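Long-range contacts in capsular polysaccharide export system protein KpsC (Thermosulfurimonas dismutans, PDB 6MGB), which transfers Kdo in beta-2,4 linkage, probably from CMP-Kdo, during construction of the glycolipid anchor of Gram-negative bacterial capsules: residues Ile162-Gly167 with Ile242-Ser247; Leu173-Glu178 with Phe263-Tyr268; Val205-Lys210 with Arg227-Pro232. All coordinates share one frame; numbering follows the deposited sequence.

Contact 1. Residues Ile162-Gly167 with Ile242-Ser247. With C5P (cytidine-5'-monophosphate), chain D.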
loop_
_atom_site.group_PDB
_atom_site.type_symbol
_atom_site.label_atom_id
_atom_site.label_comp_id
_atom_site.label_asym_id
_atom_site.label_seq_id
_atom_site.Cartn_x
_atom_site.Cartn_y
_atom_site.Cartn_z
ATOM N N ILE A 162 1.235 -6.682 13.206
ATOM C CA ILE A 162 1.243 -6.968 11.775
ATOM C C ILE A 162 2.672 -7.293 11.362
ATOM O O ILE A 162 3.588 -6.488 11.564
ATOM C CB ILE A 162 0.687 -5.785 10.965
ATOM C CG1 ILE A 162 -0.759 -5.494 11.381
ATOM C CG2 ILE A 162 0.768 -6.075 9.463
ATOM C CD1 ILE A 162 -1.343 -4.239 10.766
ATOM N N ASP A 163 2.865 -8.474 10.781
ATOM C CA ASP A 163 4.163 -8.848 10.241
ATOM C C ASP A 163 4.214 -8.492 8.760
ATOM O O ASP A 163 3.185 -8.341 8.097
ATOM C CB ASP A 163 4.430 -10.343 10.440
ATOM C CG ASP A 163 5.903 -10.699 10.305
ATOM O OD1 ASP A 163 6.751 -9.787 10.388
ATOM O OD2 ASP A 163 6.217 -11.895 10.117
ATOM N N GLN A 164 5.432 -8.352 8.243
ATOM C CA GLN A 164 5.649 -7.972 6.855
ATOM C C GLN A 164 6.636 -8.939 6.214
ATOM O O GLN A 164 7.172 -9.843 6.866
ATOM C CB GLN A 164 6.135 -6.521 6.762
ATOM C CG GLN A 164 5.042 -5.514 7.071
ATOM C CD GLN A 164 5.568 -4.105 7.239
ATOM O OE1 GLN A 164 5.542 -3.545 8.335
ATOM N NE2 GLN A 164 6.047 -3.519 6.149
ATOM N N THR A 165 6.861 -8.757 4.915
ATOM C CA THR A 165 7.751 -9.622 4.154
ATOM C C THR A 165 9.165 -9.067 4.185
ATOM O O THR A 165 9.376 -7.857 4.050
ATOM C CB THR A 165 7.288 -9.748 2.701
ATOM O OG1 THR A 165 7.386 -8.473 2.053
ATOM C CG2 THR A 165 5.852 -10.243 2.631
ATOM N N TYR A 166 10.139 -9.954 4.354
ATOM C CA TYR A 166 11.520 -9.506 4.341
ATOM C C TYR A 166 11.868 -8.937 2.971
ATOM O O TYR A 166 11.494 -9.491 1.934
ATOM C CB TYR A 166 12.469 -10.648 4.699
ATOM C CG TYR A 166 13.865 -10.143 4.930
ATOM C CD1 TYR A 166 14.305 -9.802 6.200
ATOM C CD2 TYR A 166 14.730 -9.958 3.869
ATOM C CE1 TYR A 166 15.581 -9.318 6.403
ATOM C CE2 TYR A 166 16.003 -9.475 4.061
ATOM C CZ TYR A 166 16.423 -9.153 5.326
ATOM O OH TYR A 166 17.699 -8.675 5.504
ATOM N N GLY A 167 12.584 -7.815 2.974
ATOM C CA GLY A 167 12.889 -7.096 1.757
ATOM C C GLY A 167 11.894 -6.016 1.396
ATOM O O GLY A 167 12.087 -5.332 0.383
ATOM N N ILE A 242 -3.812 -1.850 17.044
ATOM C CA ILE A 242 -2.991 -2.529 16.049
ATOM C C ILE A 242 -1.579 -1.964 16.108
ATOM O O ILE A 242 -1.391 -0.754 16.277
ATOM C CB ILE A 242 -3.573 -2.368 14.627
ATOM C CG1 ILE A 242 -5.073 -2.679 14.612
ATOM C CG2 ILE A 242 -2.837 -3.261 13.642
ATOM C CD1 ILE A 242 -5.436 -4.065 15.104
ATOM N N TYR A 243 -0.590 -2.844 15.961
ATOM C CA TYR A 243 0.817 -2.466 15.911
ATOM C C TYR A 243 1.380 -2.794 14.536
ATOM O O TYR A 243 1.205 -3.914 14.043
ATOM C CB TYR A 243 1.625 -3.196 16.986
ATOM C CG TYR A 243 1.379 -2.718 18.399
ATOM C CD1 TYR A 243 0.250 -3.115 19.102
ATOM C CD2 TYR A 243 2.290 -1.887 19.038
ATOM C CE1 TYR A 243 0.026 -2.684 20.396
ATOM C CE2 TYR A 243 2.075 -1.453 20.331
ATOM C CZ TYR A 243 0.943 -1.855 21.005
ATOM O OH TYR A 243 0.730 -1.422 22.292
ATOM N N THR A 244 2.059 -1.824 13.922
ATOM C CA THR A 244 2.626 -2.012 12.593
ATOM C C THR A 244 3.873 -1.153 12.441
ATOM O O THR A 244 4.010 -0.108 13.085
ATOM C CB THR A 244 1.615 -1.660 11.490
ATOM O OG1 THR A 244 2.119 -2.082 10.217
ATOM C CG2 THR A 244 1.342 -0.156 11.452
ATOM N N VAL A 245 4.782 -1.607 11.579
ATOM C CA VAL A 245 5.951 -0.820 11.200
ATOM C C VAL A 245 5.561 0.066 10.026
ATOM O O VAL A 245 5.540 1.297 10.145
ATOM C CB VAL A 245 7.155 -1.717 10.844
ATOM C CG1 VAL A 245 8.313 -0.872 10.315
ATOM C CG2 VAL A 245 7.602 -2.524 12.057
ATOM N N SER A 246 5.236 -0.557 8.881
ATOM C CA SER A 246 4.912 0.214 7.684
ATOM C C SER A 246 3.925 -0.488 6.752
ATOM O O SER A 246 3.830 -0.102 5.580
ATOM C CB SER A 246 6.193 0.521 6.894
ATOM O OG SER A 246 6.790 -0.676 6.423
ATOM N N SER A 247 3.185 -1.486 7.229
ATOM C CA SER A 247 2.329 -2.277 6.356
ATOM C C SER A 247 1.101 -1.486 5.910
ATOM O O SER A 247 0.551 -0.670 6.655
ATOM C CB SER A 247 1.883 -3.552 7.071
ATOM O OG SER A 247 0.949 -4.277 6.292
HETATM O O3P C5P D . 2.022 -3.457 2.851
HETATM P P C5P D . 2.012 -4.965 2.945
HETATM O O1P C5P D . 2.621 -5.379 4.281
HETATM O O2P C5P D . 2.677 -5.762 1.840
HETATM O "O5'" C5P D . 0.477 -5.379 2.990
HETATM C "C5'" C5P D . -0.284 -5.540 1.803
HETATM C "C4'" C5P D . -1.663 -6.059 2.121
HETATM O "O4'" C5P D . -1.566 -7.456 2.504
HETATM C "C3'" C5P D . -2.353 -5.393 3.303
HETATM O "O3'" C5P D . -3.016 -4.193 2.943
HETATM C "C2'" C5P D . -3.300 -6.478 3.802
HETATM O "O2'" C5P D . -4.489 -6.520 3.027
HETATM C "C1'" C5P D . -2.487 -7.745 3.534
HETATM N N1 C5P D . -1.728 -8.182 4.730
HETATM C C2 C5P D . -2.234 -9.306 5.581
HETATM N N3 C5P D . -1.454 -9.741 6.793
HETATM C C4 C5P D . -0.201 -9.078 7.143
HETATM C C5 C5P D . 0.303 -7.960 6.296
HETATM C C6 C5P D . -0.478 -7.527 5.086
HETATM O O2 C5P D . -3.247 -9.846 5.302
HETATM N N4 C5P D . 0.555 -9.498 8.320
HETATM O O HOH W 1 3.890 -4.119 10.425
#

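Contact 2. Residues Leu173-Glu178 with Phe263-Tyr268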
loop_
_atom_site.group_PDB
_atom_site.type_symbol
_atom_site.label_atom_id
_atom_site.label_comp_id
_atom_site.label_asym_id
_atom_site.label_seq_id
_atom_site.Cartn_x
_atom_site.Cartn_y
_atom_site.Cartn_z
ATOM N N LEU A 173 12.702 2.537 3.810
ATOM C CA LEU A 173 12.281 3.839 3.311
ATOM C C LEU A 173 11.190 4.462 4.173
ATOM O O LEU A 173 10.879 5.643 3.986
ATOM C CB LEU A 173 11.818 3.732 1.857
ATOM C CG LEU A 173 12.930 3.509 0.828
ATOM C CD1 LEU A 173 12.389 3.440 -0.593
ATOM C CD2 LEU A 173 13.964 4.620 0.924
ATOM N N GLY A 174 10.618 3.708 5.109
ATOM C CA GLY A 174 9.753 4.274 6.123
ATOM C C GLY A 174 10.506 4.584 7.404
ATOM O O GLY A 174 9.906 4.686 8.477
ATOM N N LEU A 175 11.829 4.723 7.300
ATOM C CA LEU A 175 12.690 5.176 8.391
ATOM C C LEU A 175 12.896 4.119 9.472
ATOM O O LEU A 175 13.367 4.439 10.568
ATOM C CB LEU A 175 12.142 6.462 9.022
ATOM C CG LEU A 175 11.714 7.547 8.028
ATOM C CD1 LEU A 175 11.329 8.824 8.761
ATOM C CD2 LEU A 175 12.800 7.824 6.997
ATOM N N ALA A 176 12.577 2.862 9.186
ATOM C CA ALA A 176 12.743 1.764 10.128
ATOM C C ALA A 176 13.807 0.798 9.610
ATOM O O ALA A 176 14.471 1.053 8.602
ATOM C CB ALA A 176 11.394 1.075 10.344
ATOM N N ASP A 177 13.987 -0.316 10.315
ATOM C CA ASP A 177 14.857 -1.380 9.829
ATOM C C ASP A 177 14.358 -2.709 10.386
ATOM O O ASP A 177 13.271 -2.791 10.966
ATOM C CB ASP A 177 16.328 -1.101 10.181
ATOM C CG ASP A 177 16.602 -1.107 11.681
ATOM O OD1 ASP A 177 15.803 -1.675 12.455
ATOM O OD2 ASP A 177 17.636 -0.536 12.088
ATOM N N GLU A 178 15.165 -3.755 10.211
ATOM C CA GLU A 178 14.736 -5.097 10.586
ATOM C C GLU A 178 14.501 -5.202 12.087
ATOM O O GLU A 178 13.582 -5.898 12.533
ATOM C CB GLU A 178 15.776 -6.127 10.137
ATOM C CG GLU A 178 15.980 -6.218 8.623
ATOM C CD GLU A 178 16.733 -5.032 8.044
ATOM O OE1 GLU A 178 17.642 -4.513 8.724
ATOM O OE2 GLU A 178 16.413 -4.612 6.912
ATOM N N PHE A 263 5.429 2.180 13.993
ATOM C CA PHE A 263 6.834 2.234 14.370
ATOM C C PHE A 263 7.740 2.667 13.227
ATOM O O PHE A 263 8.901 3.014 13.475
ATOM C CB PHE A 263 7.278 0.872 14.911
ATOM C CG PHE A 263 6.723 0.571 16.269
ATOM C CD1 PHE A 263 5.360 0.398 16.450
ATOM C CD2 PHE A 263 7.554 0.492 17.370
ATOM C CE1 PHE A 263 4.841 0.138 17.698
ATOM C CE2 PHE A 263 7.040 0.226 18.618
ATOM C CZ PHE A 263 5.681 0.049 18.784
ATOM N N GLY A 264 7.242 2.639 11.991
ATOM C CA GLY A 264 7.851 3.337 10.885
ATOM C C GLY A 264 7.032 4.549 10.477
ATOM O O GLY A 264 6.135 5.000 11.190
ATOM N N MET A 265 7.353 5.073 9.293
ATOM C CA MET A 265 6.668 6.237 8.733
ATOM C C MET A 265 6.057 5.861 7.386
ATOM O O MET A 265 6.528 6.302 6.329
ATOM C CB MET A 265 7.627 7.417 8.594
ATOM C CG MET A 265 7.002 8.707 8.066
ATOM S SD MET A 265 5.622 9.353 9.039
ATOM C CE MET A 265 6.363 9.508 10.663
ATOM N N PRO A 266 5.003 5.035 7.391
ATOM C CA PRO A 266 4.320 4.701 6.132
ATOM C C PRO A 266 3.549 5.877 5.551
ATOM O O PRO A 266 3.531 6.966 6.132
ATOM C CB PRO A 266 3.385 3.554 6.537
ATOM C CG PRO A 266 3.142 3.765 7.994
ATOM C CD PRO A 266 4.428 4.316 8.540
ATOM N N PHE A 267 2.894 5.669 4.406
ATOM C CA PHE A 267 2.278 6.785 3.695
ATOM C C PHE A 267 1.170 7.437 4.511
ATOM O O PHE A 267 0.884 8.624 4.328
ATOM C CB PHE A 267 1.736 6.312 2.343
ATOM C CG PHE A 267 0.586 5.346 2.444
ATOM C CD1 PHE A 267 -0.723 5.803 2.430
ATOM C CD2 PHE A 267 0.811 3.983 2.536
ATOM C CE1 PHE A 267 -1.785 4.919 2.514
ATOM C CE2 PHE A 267 -0.248 3.095 2.620
ATOM C CZ PHE A 267 -1.546 3.567 2.609
ATOM N N TYR A 268 0.549 6.688 5.417
ATOM C CA TYR A 268 -0.584 7.174 6.193
ATOM C C TYR A 268 -0.187 7.687 7.572
ATOM O O TYR A 268 -1.057 8.146 8.320
ATOM C CB TYR A 268 -1.629 6.064 6.344
ATOM C CG TYR A 268 -1.066 4.785 6.908
ATOM C CD1 TYR A 268 -0.544 3.808 6.070
ATOM C CD2 TYR A 268 -1.041 4.559 8.275
ATOM C CE1 TYR A 268 -0.023 2.638 6.580
ATOM C CE2 TYR A 268 -0.522 3.395 8.796
ATOM C CZ TYR A 268 -0.011 2.436 7.943
ATOM O OH TYR A 268 0.512 1.271 8.451
#

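Contact 3. Residues Val205-Lys210 with Arg227-Pro232. With C5P (cytidine-5'-monophosphate), chain D.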
loop_
_atom_site.group_PDB
_atom_site.type_symbol
_atom_site.label_atom_id
_atom_site.label_comp_id
_atom_site.label_asym_id
_atom_site.label_seq_id
_atom_site.Cartn_x
_atom_site.Cartn_y
_atom_site.Cartn_z
ATOM N N VAL A 205 4.170 -14.753 2.964
ATOM C CA VAL A 205 4.977 -15.649 3.782
ATOM C C VAL A 205 4.217 -16.938 4.066
ATOM O O VAL A 205 4.812 -18.019 4.130
ATOM C CB VAL A 205 5.406 -14.939 5.080
ATOM C CG1 VAL A 205 6.086 -15.915 6.036
ATOM C CG2 VAL A 205 6.340 -13.782 4.761
ATOM N N ILE A 206 2.899 -16.844 4.243
ATOM C CA ILE A 206 2.085 -18.038 4.451
ATOM C C ILE A 206 2.226 -18.984 3.264
ATOM O O ILE A 206 2.404 -20.196 3.432
ATOM C CB ILE A 206 0.616 -17.645 4.693
ATOM C CG1 ILE A 206 0.491 -16.878 6.014
ATOM C CG2 ILE A 206 -0.283 -18.878 4.700
ATOM C CD1 ILE A 206 -0.893 -16.322 6.292
ATOM N N VAL A 207 2.151 -18.443 2.043
ATOM C CA VAL A 207 2.255 -19.273 0.842
ATOM C C VAL A 207 3.688 -19.662 0.520
ATOM O O VAL A 207 3.926 -20.294 -0.518
ATOM C CB VAL A 207 1.631 -18.572 -0.382
ATOM C CG1 VAL A 207 0.134 -18.386 -0.180
ATOM C CG2 VAL A 207 2.307 -17.235 -0.653
ATOM N N GLY A 208 4.651 -19.309 1.371
ATOM C CA GLY A 208 6.014 -19.770 1.215
ATOM C C GLY A 208 6.828 -19.061 0.159
ATOM O O GLY A 208 7.917 -19.538 -0.183
ATOM N N ARG A 209 6.346 -17.937 -0.371
ATOM C CA ARG A 209 7.107 -17.198 -1.371
ATOM C C ARG A 209 8.139 -16.265 -0.752
ATOM O O ARG A 209 9.105 -15.897 -1.430
ATOM C CB ARG A 209 6.163 -16.388 -2.260
ATOM C CG ARG A 209 5.180 -17.234 -3.053
ATOM C CD ARG A 209 4.292 -16.375 -3.933
ATOM N NE ARG A 209 5.076 -15.578 -4.873
ATOM C CZ ARG A 209 5.421 -15.971 -6.097
ATOM N NH1 ARG A 209 5.051 -17.160 -6.559
ATOM N NH2 ARG A 209 6.140 -15.166 -6.867
ATOM N N LYS A 210 7.958 -15.876 0.508
ATOM C CA LYS A 210 8.859 -14.949 1.174
ATOM C C LYS A 210 9.024 -15.368 2.628
ATOM O O LYS A 210 8.295 -16.219 3.141
ATOM C CB LYS A 210 8.340 -13.504 1.111
ATOM C CG LYS A 210 8.112 -12.950 -0.289
ATOM C CD LYS A 210 9.277 -12.092 -0.758
ATOM C CE LYS A 210 8.926 -11.318 -2.020
ATOM N NZ LYS A 210 7.791 -10.376 -1.810
ATOM N N ARG A 227 -1.049 -18.043 11.204
ATOM C CA ARG A 227 -0.633 -18.433 9.865
ATOM C C ARG A 227 -1.807 -18.913 9.022
ATOM O O ARG A 227 -1.601 -19.401 7.905
ATOM C CB ARG A 227 0.445 -19.514 9.945
ATOM C CG ARG A 227 1.510 -19.220 10.991
ATOM C CD ARG A 227 2.642 -20.226 10.934
ATOM N NE ARG A 227 3.775 -19.724 10.159
ATOM C CZ ARG A 227 4.857 -19.154 10.682
ATOM N NH1 ARG A 227 5.828 -18.730 9.886
ATOM N NH2 ARG A 227 4.983 -19.010 11.996
ATOM N N GLU A 228 -3.030 -18.800 9.534
ATOM C CA GLU A 228 -4.211 -19.022 8.719
ATOM C C GLU A 228 -4.481 -17.792 7.863
ATOM O O GLU A 228 -4.247 -16.653 8.279
ATOM C CB GLU A 228 -5.429 -19.332 9.590
ATOM C CG GLU A 228 -5.309 -20.622 10.381
ATOM C CD GLU A 228 -6.592 -20.997 11.097
ATOM O OE1 GLU A 228 -6.562 -21.155 12.336
ATOM O OE2 GLU A 228 -7.632 -21.133 10.419
ATOM N N GLU A 229 -4.976 -18.033 6.653
ATOM C CA GLU A 229 -5.151 -16.967 5.671
ATOM C C GLU A 229 -6.521 -16.315 5.854
ATOM O O GLU A 229 -7.439 -16.459 5.045
ATOM C CB GLU A 229 -4.972 -17.516 4.265
ATOM C CG GLU A 229 -4.775 -16.448 3.228
ATOM C CD GLU A 229 -3.717 -16.834 2.230
ATOM O OE1 GLU A 229 -2.988 -15.938 1.757
ATOM O OE2 GLU A 229 -3.612 -18.036 1.905
ATOM N N PHE A 230 -6.635 -15.574 6.950
ATOM C CA PHE A 230 -7.863 -14.862 7.261
ATOM C C PHE A 230 -7.994 -13.612 6.402
ATOM O O PHE A 230 -7.005 -12.970 6.041
ATOM C CB PHE A 230 -7.894 -14.466 8.737
ATOM C CG PHE A 230 -8.038 -15.626 9.677
ATOM C CD1 PHE A 230 -8.983 -16.611 9.447
ATOM C CD2 PHE A 230 -7.226 -15.729 10.793
ATOM C CE1 PHE A 230 -9.116 -17.676 10.312
ATOM C CE2 PHE A 230 -7.354 -16.792 11.662
ATOM C CZ PHE A 230 -8.301 -17.768 11.421
ATOM N N ASN A 231 -9.234 -13.275 6.076
ATOM C CA ASN A 231 -9.522 -11.987 5.470
ATOM C C ASN A 231 -9.013 -10.893 6.405
ATOM O O ASN A 231 -9.448 -10.834 7.565
ATOM C CB ASN A 231 -11.021 -11.836 5.219
ATOM C CG ASN A 231 -11.377 -10.509 4.575
ATOM O OD1 ASN A 231 -10.778 -9.482 4.878
ATOM N ND2 ASN A 231 -12.355 -10.525 3.679
ATOM N N PRO A 232 -8.107 -10.018 5.956
ATOM C CA PRO A 232 -7.472 -9.089 6.907
ATOM C C PRO A 232 -8.442 -8.135 7.582
ATOM O O PRO A 232 -8.288 -7.853 8.777
ATOM C CB PRO A 232 -6.449 -8.344 6.035
ATOM C CG PRO A 232 -6.939 -8.498 4.635
ATOM C CD PRO A 232 -7.595 -9.841 4.586
HETATM O O3P C5P D . 2.022 -3.457 2.851
HETATM P P C5P D . 2.012 -4.965 2.945
HETATM O O1P C5P D . 2.621 -5.379 4.281
HETATM O O2P C5P D . 2.677 -5.762 1.840
HETATM O "O5'" C5P D . 0.477 -5.379 2.990
HETATM C "C5'" C5P D . -0.284 -5.540 1.803
HETATM C "C4'" C5P D . -1.663 -6.059 2.121
HETATM O "O4'" C5P D . -1.566 -7.456 2.504
HETATM C "C3'" C5P D . -2.353 -5.393 3.303
HETATM O "O3'" C5P D . -3.016 -4.193 2.943
HETATM C "C2'" C5P D . -3.300 -6.478 3.802
HETATM O "O2'" C5P D . -4.489 -6.520 3.027
HETATM C "C1'" C5P D . -2.487 -7.745 3.534
HETATM N N1 C5P D . -1.728 -8.182 4.730
HETATM C C2 C5P D . -2.234 -9.306 5.581
HETATM N N3 C5P D . -1.454 -9.741 6.793
HETATM C C4 C5P D . -0.201 -9.078 7.143
HETATM C C5 C5P D . 0.303 -7.960 6.296
HETATM C C6 C5P D . -0.478 -7.527 5.086
HETATM O O2 C5P D . -3.247 -9.846 5.302
HETATM N N4 C5P D . 0.555 -9.498 8.320
#

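Contact 1. Residues Ile162-Gly167 with Ile242-Ser247
The side chains of Ile162, in the conformer described, and Thr244 lie side by side where two neighbouring parallel strands, 158-162 and 241-244, run out at their C-terminal ends. This is the usual place for a nucleotide site in the Rossmann-like sheet of a GT-B glycosyltransferase. The last rung of the pairing is the bond from Ile162 N to Tyr243 O, 2.9 Å long. Beyond it the backbones part, and the side chain of Gln164 spans the opening. Its CG is anti to the carbonyl carbon (chi1 -72°), and the chain then runs extended, bringing the amide against the turn at Ser246. There OE1 accepts Ser246 N at 3.1 Å, the donor tilted 24° from the carbonyl plane, while NE2 points almost straight (170°) at Ser246 OG, 3.0 Å away and in the plane of the amide. OE1 takes a backbone N-H and NE2 donates also to Asp168, which fixes which end of the amide is which; Ser246 OG also meets Ser170. A bridging water ties in the rest: it donates to Ile162 O and Gln164 OE1 and accepts from Thr244 OG1 and Val245 N. An alanine in place of Gln164 would probably leave Ser246 N without this acceptor and deprive the water of a partner, letting the turn shift. Nearer the backbone, Gln164 CG rests 3.7 Å from Ser247 CB, beside the CMP phosphate. Thr244 OG1 accepts Ser247 N in an ST motif, just ahead of the helix that Ser247 caps through Met249 N. The nucleotide is held from both segments: cytosine N4 donates to Asp163 O at 2.9 Å, and Ser247 OG donates to phosphate O1P at 2.8 Å.

Contact 2. Residues Leu173-Glu178 with Phe263-Tyr268
Leu175 lays its CD1 branch against Met265 CB at 4.0 Å, the two side chains side by side and pointing the same way. The leucine is the C-prime residue of a Schellman motif that ends helix 169-172, with Ala176 N bonded back to Val171 O and Leu175 N to Arg172 O. Its positive phi (74°) turns the chain out of the helix, and the loop around it meets the loop leaving strand 259-262 of the parallel sheet. One bond joins the two: Met265 N donates to Gly174 O at 2.7 Å, approaching in the carbonyl plane on a lone pair, although the N-H itself is bent to 143°. Met265 CB sits 3.6 Å from that same oxygen. The methionine CG is anti to the backbone N (chi1 -178°), and bends at the next two torsions carry the thioether away from the other loop, so CB does the touching. The glycine at Gly264 lets the backbones come this close: its CA lies 3.4 Å from Gly174 O, where a CB would be tight against the oxygen. Ala176 adds a methyl to the seam and also packs on Val245. Farther down the second loop the chain folds over itself, and Phe267, stacked on Phe76 just past strand 69-74 of the mixed sheet, ties this corner to the other half of the protein. Tyr268 takes Pro266 on one face of its ring, with proline CG 3.4 Å above the plane, offset toward the rim.

Contact 3. Residues Val205-Lys210 with Arg227-Pro232
This is a surface contact of an aliphatic side chain with the backbone, at the edge of the parallel sheet, between the end of helix 203-206 and the loop that follows edge strand 224-226. Ile206 carries it. Its CG2 and CD1 branches both close on the carbonyl oxygen of Arg227, each atom 3.5 Å from Arg227 O, with CG1, which carries CD1, at 3.8 Å from that oxygen. The first torsion (chi1 -66°) sets CG1 and CG2, and the extended chi2 (174°) brings CD1 to the same side of the oxygen as CG2. CD1 then carries on to Glu228 O, 3.9 Å away. The helix closes in a Schellman motif at Gly208, whose positive phi turns the chain aside just after Val207. Val207 CG1 approaches Glu229 OE2 only loosely, at 4.3 Å; the other carboxylate oxygen of Glu229 makes a salt bridge with Arg143. Glu229 is itself the centre of an inverse gamma turn, with a weak bond from Phe230 N to Glu228 O. From there the loop runs to Asn231, the N-cap of helix 232-236, and delivers Pro232 to the nucleotide, where Pro232 CG lies 3.5 Å from ribose O2' of CMP.

All three contacts belong to the half of the protein built on the six-stranded parallel sheet, with strands 158-162 and 241-244 neighbours at its middle. Contacts 1 and 2 interleave along the chain, about 9 Å apart between centres; Tyr268 OH bonds to Ser247 O, and Phe263 N to Thr244 O, joining them directly. Contact 3, whose segments both fall between those of either other contact, sits about 13 Å from contact 1 and 22 Å from contact 2. The CMP site is thus built from loops at the C-terminal ends of parallel strands: contact 1 touches base and phosphate, contact 3 the ribose and base carbonyl O2, while contact 2, with Gly174 about 11 Å away, forms a second shell behind Ser247.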